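Local coordinates for protein ketosynthase (Streptomyces sp. MSC090213JE08, PDB 6KXD) that probably condenses a fatty acyl-ACP with malonyl-ACP to extend a growing polyketide chain, as beta-ketoacyl-ACP synthases do, at residues D190-G196 with G236-S242. Numbering follows the deposited sequence.
Sequences DIALCGG and GILVLES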
loop_
_atom_site.group_PDB
_atom_site.type_symbol
_atom_site.label_atom_id
_atom_site.label_comp_id
_atom_site.label_asym_id
_atom_site.label_seq_id
_atom_site.Cartn_x
_atom_site.Cartn_y
_atom_site.Cartn_z
ATOM N N ASP A 190 4.019 -20.341 0.346
ATOM C CA ASP A 190 5.119 -20.806 -0.446
ATOM C C ASP A 190 5.183 -20.008 -1.742
ATOM O O ASP A 190 6.087 -20.195 -2.554
ATOM C CB ASP A 190 4.997 -22.310 -0.708
ATOM C CG ASP A 190 5.534 -23.139 0.443
ATOM O OD1 ASP A 190 5.208 -22.811 1.602
ATOM O OD2 ASP A 190 6.294 -24.099 0.178
ATOM N N ILE A 191 4.217 -19.117 -1.941
ATOM C CA ILE A 191 4.146 -18.383 -3.179
ATOM C C ILE A 191 3.579 -16.984 -2.931
ATOM O O ILE A 191 2.689 -16.782 -2.110
ATOM C CB ILE A 191 3.309 -19.126 -4.232
ATOM C CG1 ILE A 191 3.432 -18.464 -5.603
ATOM C CG2 ILE A 191 1.870 -19.228 -3.802
ATOM C CD1 ILE A 191 2.928 -19.329 -6.717
ATOM N N ALA A 192 4.138 -16.035 -3.670
ATOM C CA ALA A 192 3.743 -14.630 -3.606
ATOM C C ALA A 192 3.857 -14.027 -5.017
ATOM O O ALA A 192 4.864 -14.222 -5.702
ATOM C CB ALA A 192 4.652 -13.939 -2.640
ATOM N N LEU A 193 2.786 -13.395 -5.478
ATOM C CA LEU A 193 2.778 -12.587 -6.668
ATOM C C LEU A 193 2.907 -11.134 -6.227
ATOM O O LEU A 193 1.991 -10.574 -5.633
ATOM C CB LEU A 193 1.477 -12.784 -7.454
ATOM C CG LEU A 193 1.075 -14.244 -7.674
ATOM C CD1 LEU A 193 -0.175 -14.343 -8.546
ATOM C CD2 LEU A 193 2.234 -15.004 -8.272
ATOM N N CYS A 194 4.054 -10.548 -6.535
ATOM C CA CYS A 194 4.402 -9.279 -6.010
ATOM C C CYS A 194 4.798 -8.338 -7.140
ATOM O O CYS A 194 5.477 -8.720 -8.046
ATOM C CB CYS A 194 5.603 -9.410 -5.109
ATOM S SG CYS A 194 5.301 -10.624 -3.812
ATOM N N GLY A 195 4.418 -7.081 -7.019
ATOM C CA GLY A 195 4.961 -6.096 -7.916
ATOM C C GLY A 195 4.321 -4.755 -7.711
ATOM O O GLY A 195 4.111 -4.276 -6.594
ATOM N N GLY A 196 4.014 -4.124 -8.831
ATOM C CA GLY A 196 3.432 -2.821 -8.832
ATOM C C GLY A 196 2.881 -2.504 -10.192
ATOM O O GLY A 196 3.223 -3.174 -11.166
ATOM N N GLY A 236 4.783 -4.505 -13.254
ATOM C CA GLY A 236 5.644 -5.602 -13.131
ATOM C C GLY A 236 5.158 -6.498 -12.037
ATOM O O GLY A 236 4.853 -6.013 -10.944
ATOM N N ILE A 237 5.044 -7.780 -12.363
ATOM C CA ILE A 237 4.677 -8.785 -11.392
ATOM C C ILE A 237 5.753 -9.842 -11.379
ATOM O O ILE A 237 6.137 -10.376 -12.445
ATOM C CB ILE A 237 3.280 -9.361 -11.653
ATOM C CG1 ILE A 237 2.208 -8.269 -11.632
ATOM C CG2 ILE A 237 2.965 -10.442 -10.647
ATOM C CD1 ILE A 237 1.947 -7.689 -10.236
ATOM N N LEU A 238 6.191 -10.165 -10.162
ATOM C CA LEU A 238 7.179 -11.160 -9.930
ATOM C C LEU A 238 6.528 -12.325 -9.195
ATOM O O LEU A 238 5.777 -12.121 -8.240
ATOM C CB LEU A 238 8.317 -10.578 -9.097
ATOM C CG LEU A 238 9.116 -9.457 -9.761
ATOM C CD1 LEU A 238 8.430 -8.116 -9.550
ATOM C CD2 LEU A 238 10.532 -9.406 -9.221
ATOM N N VAL A 239 6.800 -13.549 -9.664
ATOM C CA VAL A 239 6.459 -14.730 -8.886
ATOM C C VAL A 239 7.631 -15.050 -7.961
ATOM O O VAL A 239 8.752 -15.360 -8.445
ATOM C CB VAL A 239 6.091 -15.936 -9.779
ATOM C CG1 VAL A 239 5.661 -17.119 -8.922
ATOM C CG2 VAL A 239 5.012 -15.574 -10.786
ATOM N N LEU A 240 7.367 -14.984 -6.648
ATOM C CA LEU A 240 8.260 -15.397 -5.627
ATOM C C LEU A 240 7.785 -16.757 -5.122
ATOM O O LEU A 240 6.581 -16.956 -4.958
ATOM C CB LEU A 240 8.260 -14.423 -4.447
ATOM C CG LEU A 240 9.115 -13.172 -4.606
ATOM C CD1 LEU A 240 8.545 -12.266 -5.674
ATOM C CD2 LEU A 240 9.210 -12.441 -3.274
ATOM N N GLU A 241 8.733 -17.629 -4.806
ATOM C CA GLU A 241 8.428 -18.988 -4.364
ATOM C C GLU A 241 9.496 -19.458 -3.402
ATOM O O GLU A 241 10.650 -19.072 -3.548
ATOM C CB GLU A 241 8.435 -19.951 -5.550
ATOM C CG GLU A 241 7.126 -20.028 -6.293
ATOM C CD GLU A 241 7.092 -21.148 -7.330
ATOM O OE1 GLU A 241 7.264 -20.835 -8.530
ATOM O OE2 GLU A 241 6.890 -22.328 -6.933
ATOM N N SER A 242 9.107 -20.270 -2.417
ATOM C CA SER A 242 10.124 -20.874 -1.556
ATOM C C SER A 242 11.042 -21.690 -2.466
ATOM O O SER A 242 10.568 -22.243 -3.452
ATOM C CB SER A 242 9.534 -21.723 -0.475
ATOM O OG SER A 242 8.953 -22.890 -1.022
#
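Strands 191-196 and 236-242 run antiparallel in the N-terminal half of the thiolase-like fold, their sheet lying between helices 77-93 and 172-185. Reciprocal backbone bonds close the hydrogen-bonded pairs A192-L240, C194-L238 and G196-G236; the shortest joins L238 N to C194 O (2.7 Å). On the face toward helix 77-93, L193 (m, t) carries its CD2 to 3.8 Å from V239 CG2, and the extended t, t side chain of I191 brings CD1 to 4.1 Å from V239 CG1. I237, with both chi angles m, lays CD1 over the glycine backbone, 4.1 Å from G195 N. On the opposite face C194 SG reaches diagonally to L240 CD1 (4.1 Å), while A192 and L240 pack on I184 and L238 on V177 of helix 172-185. At G195 a CB would clash with G236 O. E241 turns its carboxylate to R249 and R103, while S242 (p) donates from OG to D190 OD2 (3.2 Å) and caps the following helix at S245 N. Helices cover both faces, so backbone hydrogen bonds and apolar packing dominate, with salt bridges and N-cap at one end.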